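Local coordinates for protein uricase (Bacillus fastidiosus, PDB 4R8X) that catalyses the oxidation of urate to 5-hydroxyisourate with molecular oxygen, the first step of urate degradation toward allantoin, at residues Leu88-Leu100 with Val144-Thr157. Sequence-based numbering, arbitrary orientation.
Unlike the reference sequence in segment 144-157: Val-144 (reference Ala).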
loop_
_atom_site.group_PDB
_atom_site.type_symbol
_atom_site.label_atom_id
_atom_site.label_comp_id
_atom_site.label_asym_id
_atom_site.label_seq_id
_atom_site.Cartn_x
_atom_site.Cartn_y
_atom_site.Cartn_z
ATOM N N LEU D 88 -14.613 22.989 0.769
ATOM C CA LEU D 88 -13.423 22.559 1.485
ATOM C C LEU D 88 -12.541 23.767 1.789
ATOM O O LEU D 88 -12.054 23.923 2.907
ATOM C CB LEU D 88 -12.657 21.535 0.651
ATOM C CG LEU D 88 -11.478 20.850 1.338
ATOM C CD1 LEU D 88 -11.897 20.209 2.657
ATOM C CD2 LEU D 88 -10.910 19.790 0.414
ATOM N N GLU D 89 -12.351 24.628 0.789
ATOM C CA GLU D 89 -11.530 25.822 0.962
ATOM C C GLU D 89 -12.106 26.766 2.010
ATOM O O GLU D 89 -11.359 27.374 2.774
ATOM C CB GLU D 89 -11.383 26.576 -0.357
ATOM C CG GLU D 89 -10.710 25.803 -1.474
ATOM C CD GLU D 89 -11.688 25.060 -2.371
ATOM O OE1 GLU D 89 -11.319 24.799 -3.528
ATOM O OE2 GLU D 89 -12.817 24.742 -1.940
ATOM N N GLY D 90 -13.429 26.904 2.012
ATOM C CA GLY D 90 -14.118 27.695 3.016
ATOM C C GLY D 90 -13.846 27.163 4.402
ATOM O O GLY D 90 -13.490 27.917 5.302
ATOM N N PHE D 91 -13.984 25.850 4.578
ATOM C CA PHE D 91 -13.737 25.267 5.883
ATOM C C PHE D 91 -12.294 25.467 6.351
ATOM O O PHE D 91 -12.064 25.838 7.495
ATOM C CB PHE D 91 -14.077 23.782 5.884
ATOM C CG PHE D 91 -13.806 23.110 7.198
ATOM C CD1 PHE D 91 -14.471 23.518 8.346
ATOM C CD2 PHE D 91 -12.869 22.087 7.294
ATOM C CE1 PHE D 91 -14.217 22.915 9.567
ATOM C CE2 PHE D 91 -12.612 21.472 8.502
ATOM C CZ PHE D 91 -13.288 21.880 9.649
ATOM N N LEU D 92 -11.324 25.240 5.467
ATOM C CA LEU D 92 -9.926 25.374 5.846
ATOM C C LEU D 92 -9.580 26.811 6.248
ATOM O O LEU D 92 -8.876 27.029 7.237
ATOM C CB LEU D 92 -9.002 24.883 4.722
ATOM C CG LEU D 92 -9.128 23.407 4.334
ATOM C CD1 LEU D 92 -7.968 23.047 3.426
ATOM C CD2 LEU D 92 -9.191 22.472 5.554
ATOM N N GLN D 93 -10.075 27.786 5.496
ATOM C CA GLN D 93 -9.786 29.168 5.870
ATOM C C GLN D 93 -10.432 29.533 7.207
ATOM O O GLN D 93 -9.816 30.203 8.028
ATOM C CB GLN D 93 -10.217 30.158 4.794
ATOM C CG GLN D 93 -9.794 31.572 5.135
ATOM C CD GLN D 93 -9.997 32.531 3.997
ATOM O OE1 GLN D 93 -10.143 32.129 2.844
ATOM N NE2 GLN D 93 -10.009 33.816 4.310
ATOM N N TYR D 94 -11.667 29.074 7.406
ATOM C CA TYR D 94 -12.396 29.247 8.656
ATOM C C TYR D 94 -11.578 28.739 9.844
ATOM O O TYR D 94 -11.430 29.426 10.859
ATOM C CB TYR D 94 -13.741 28.520 8.540
ATOM C CG TYR D 94 -14.587 28.389 9.792
ATOM C CD1 TYR D 94 -15.159 29.502 10.404
ATOM C CD2 TYR D 94 -14.889 27.131 10.310
ATOM C CE1 TYR D 94 -15.965 29.358 11.521
ATOM C CE2 TYR D 94 -15.686 26.985 11.422
ATOM C CZ TYR D 94 -16.223 28.095 12.025
ATOM O OH TYR D 94 -17.025 27.940 13.131
ATOM N N VAL D 95 -11.031 27.536 9.715
ATOM C CA VAL D 95 -10.223 26.936 10.780
ATOM C C VAL D 95 -8.905 27.669 11.029
ATOM O O VAL D 95 -8.545 27.909 12.180
ATOM C CB VAL D 95 -9.976 25.435 10.513
ATOM C CG1 VAL D 95 -8.967 24.851 11.506
ATOM C CG2 VAL D 95 -11.292 24.661 10.574
ATOM N N CYS D 96 -8.193 28.016 9.955
ATOM C CA CYS D 96 -6.960 28.797 10.066
ATOM C C CYS D 96 -7.191 30.082 10.844
ATOM O O CYS D 96 -6.436 30.413 11.760
ATOM C CB CYS D 96 -6.445 29.173 8.676
ATOM S SG CYS D 96 -5.711 27.841 7.703
ATOM N N GLU D 97 -8.223 30.813 10.446
ATOM C CA GLU D 97 -8.502 32.097 11.085
ATOM C C GLU D 97 -8.883 31.893 12.540
ATOM O O GLU D 97 -8.485 32.672 13.410
ATOM C CB GLU D 97 -9.585 32.836 10.307
ATOM C CG GLU D 97 -9.036 33.356 8.990
ATOM C CD GLU D 97 -10.080 33.871 8.019
ATOM O OE1 GLU D 97 -11.284 33.569 8.177
ATOM O OE2 GLU D 97 -9.678 34.586 7.080
ATOM N N ALA D 98 -9.629 30.827 12.812
ATOM C CA ALA D 98 -10.047 30.525 14.176
ATOM C C ALA D 98 -8.845 30.219 15.074
ATOM O O ALA D 98 -8.779 30.698 16.211
ATOM C CB ALA D 98 -11.031 29.362 14.178
ATOM N N PHE D 99 -7.900 29.421 14.574
ATOM C CA PHE D 99 -6.678 29.152 15.329
ATOM C C PHE D 99 -5.957 30.464 15.665
ATOM O O PHE D 99 -5.528 30.674 16.802
ATOM C CB PHE D 99 -5.724 28.244 14.535
ATOM C CG PHE D 99 -5.910 26.763 14.765
ATOM C CD1 PHE D 99 -5.675 26.198 16.003
ATOM C CD2 PHE D 99 -6.247 25.931 13.710
ATOM C CE1 PHE D 99 -5.808 24.831 16.199
ATOM C CE2 PHE D 99 -6.378 24.563 13.888
ATOM C CZ PHE D 99 -6.167 24.012 15.140
ATOM N N LEU D 100 -5.826 31.347 14.674
ATOM C CA LEU D 100 -5.125 32.614 14.885
ATOM C C LEU D 100 -5.847 33.508 15.883
ATOM O O LEU D 100 -5.203 34.236 16.644
ATOM C CB LEU D 100 -4.906 33.336 13.560
ATOM C CG LEU D 100 -3.860 32.686 12.651
ATOM C CD1 LEU D 100 -3.862 33.329 11.281
ATOM C CD2 LEU D 100 -2.472 32.752 13.289
ATOM N N VAL D 144 -11.201 15.406 -4.023
ATOM C CA VAL D 144 -10.961 16.832 -3.951
ATOM C C VAL D 144 -9.849 17.156 -2.972
ATOM O O VAL D 144 -9.730 16.548 -1.915
ATOM C CB VAL D 144 -12.257 17.555 -3.531
ATOM C CG1 VAL D 144 -12.043 19.061 -3.453
ATOM C CG2 VAL D 144 -13.374 17.239 -4.509
ATOM N N THR D 145 -9.033 18.145 -3.324
ATOM C CA THR D 145 -7.978 18.608 -2.437
ATOM C C THR D 145 -8.069 20.125 -2.230
ATOM O O THR D 145 -8.645 20.845 -3.051
ATOM C CB THR D 145 -6.575 18.261 -2.996
ATOM O OG1 THR D 145 -6.396 18.899 -4.269
ATOM C CG2 THR D 145 -6.421 16.743 -3.160
ATOM N N ALA D 146 -7.511 20.596 -1.117
ATOM C CA ALA D 146 -7.368 22.033 -0.875
ATOM C C ALA D 146 -6.296 22.297 0.168
ATOM O O ALA D 146 -6.033 21.454 1.021
ATOM C CB ALA D 146 -8.702 22.648 -0.449
ATOM N N THR D 147 -5.684 23.476 0.082
ATOM C CA THR D 147 -4.772 23.971 1.103
ATOM C C THR D 147 -5.089 25.428 1.336
ATOM O O THR D 147 -5.327 26.175 0.389
ATOM C CB THR D 147 -3.297 23.874 0.651
ATOM O OG1 THR D 147 -2.924 22.501 0.522
ATOM C CG2 THR D 147 -2.364 24.515 1.656
ATOM N N VAL D 148 -5.126 25.826 2.602
ATOM C CA VAL D 148 -5.173 27.244 2.927
ATOM C C VAL D 148 -4.172 27.539 4.023
ATOM O O VAL D 148 -4.123 26.843 5.027
ATOM C CB VAL D 148 -6.579 27.695 3.382
ATOM C CG1 VAL D 148 -6.562 29.197 3.704
ATOM C CG2 VAL D 148 -7.606 27.414 2.304
ATOM N N GLU D 149 -3.342 28.562 3.822
ATOM C CA GLU D 149 -2.469 29.022 4.884
ATOM C C GLU D 149 -2.747 30.503 5.116
ATOM O O GLU D 149 -2.795 31.296 4.170
ATOM C CB GLU D 149 -0.988 28.784 4.561
ATOM C CG GLU D 149 -0.054 29.162 5.709
ATOM C CD GLU D 149 1.381 28.682 5.540
ATOM O OE1 GLU D 149 1.648 27.839 4.671
ATOM O OE2 GLU D 149 2.251 29.144 6.292
ATOM N N VAL D 150 -2.965 30.852 6.380
ATOM C CA VAL D 150 -3.251 32.223 6.761
ATOM C C VAL D 150 -2.144 32.705 7.692
ATOM O O VAL D 150 -1.731 31.981 8.596
ATOM C CB VAL D 150 -4.628 32.330 7.443
ATOM C CG1 VAL D 150 -4.892 33.780 7.894
ATOM C CG2 VAL D 150 -5.719 31.895 6.487
ATOM N N ALA D 151 -1.656 33.925 7.450
ATOM C CA ALA D 151 -0.650 34.547 8.301
ATOM C C ALA D 151 -1.158 35.862 8.883
ATOM O O ALA D 151 -1.995 36.547 8.294
ATOM C CB ALA D 151 0.650 34.784 7.519
ATOM N N ARG D 152 -0.636 36.209 10.048
ATOM C CA ARG D 152 -0.962 37.475 10.674
ATOM C C ARG D 152 -0.261 38.603 9.909
ATOM O O ARG D 152 0.843 38.429 9.393
ATOM C CB ARG D 152 -0.502 37.441 12.132
ATOM C CG ARG D 152 -1.378 38.219 13.091
ATOM C CD ARG D 152 -0.921 38.025 14.537
ATOM N NE ARG D 152 -1.124 36.684 15.105
ATOM C CZ ARG D 152 -2.306 36.203 15.485
ATOM N NH1 ARG D 152 -3.402 36.924 15.313
ATOM N NH2 ARG D 152 -2.403 34.993 16.021
ATOM N N THR D 153 -0.918 39.750 9.805
ATOM C CA THR D 153 -0.258 40.948 9.308
ATOM C C THR D 153 -0.354 41.976 10.413
ATOM O O THR D 153 -0.942 41.719 11.467
ATOM C CB THR D 153 -0.938 41.523 8.067
ATOM O OG1 THR D 153 -2.219 42.052 8.430
ATOM C CG2 THR D 153 -1.100 40.451 6.994
ATOM N N ALA D 154 0.194 43.157 10.164
ATOM C CA ALA D 154 0.157 44.232 11.143
ATOM C C ALA D 154 -1.268 44.767 11.347
ATOM O O ALA D 154 -1.533 45.474 12.317
ATOM C CB ALA D 154 1.087 45.346 10.715
ATOM N N SER D 155 -2.187 44.426 10.447
ATOM C CA SER D 155 -3.539 44.973 10.519
ATOM C C SER D 155 -4.640 43.939 10.345
ATOM O O SER D 155 -5.748 44.267 9.912
ATOM C CB SER D 155 -3.706 46.063 9.465
ATOM O OG SER D 155 -3.464 45.530 8.177
ATOM N N GLY D 156 -4.336 42.694 10.689
ATOM C CA GLY D 156 -5.313 41.624 10.613
ATOM C C GLY D 156 -4.640 40.334 10.203
ATOM O O GLY D 156 -3.577 40.000 10.720
ATOM N N THR D 157 -5.259 39.613 9.271
ATOM C CA THR D 157 -4.676 38.394 8.717
ATOM C C THR D 157 -4.805 38.397 7.200
ATOM O O THR D 157 -5.594 39.153 6.632
ATOM C CB THR D 157 -5.360 37.107 9.247
ATOM O OG1 THR D 157 -6.745 37.104 8.875
ATOM C CG2 THR D 157 -5.236 36.992 10.758
HETATM O O HOH W 1 -11.119 22.018 -4.306
HETATM O O HOH W 2 -7.347 36.047 6.512
#
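Leu-88, Leu-92, Cys-96 and Leu-100 project from helix 88-100 onto Ala-146, Val-148 and Val-150 of strand 144-153. This is the helix-on-sheet packing of the tunnelling (T-) fold of uricases, with helices layered on an antiparallel sheet. The helix runs nearly along the strand, 26° from its direction, and the two axes come within 7.7 Å. At the first turn, Leu-88 sets CD2 against Ala-146 CB (3.7 Å). Leu-92 reaches the same alanine with CD1, while its CB rests on Val-148 CG2. Val-148 splits its methyls between neighbouring helix residues: the other one, CG1, is anti to the backbone N (chi1 -180°) and lies against Gln-93 CA and CB. Val-150 divides its methyls similarly. CG2 meets Cys-96 CB at 3.6 Å, and CG1 takes Leu-100 CD1. Cys-96 SG lies 3.3 Å from Val-148 O.

Polar groups line one flank. Water 1 joins Glu-89 OE1 to Thr-145 O, and Glu-89 also bonds Tyr-222 and Ser-164. Gln-93 NE2 donates almost straight (178°) to Glu-97 OE2, meeting it from above the carboxylate plane. Water 2 links that oxygen to Thr-157 OG1. On the helix's other flank, Phe-91 and Ala-98 pack on helix 69-82. A bend at chi3 accompanies the turn of the Arg-152 guanidinium toward Leu-100, whose CD2 covers one face. Arg-152 NH2 also bonds Leu-106 O; it donates to Leu-100 O, which lies in the guanidinium plane, at 3.0 Å.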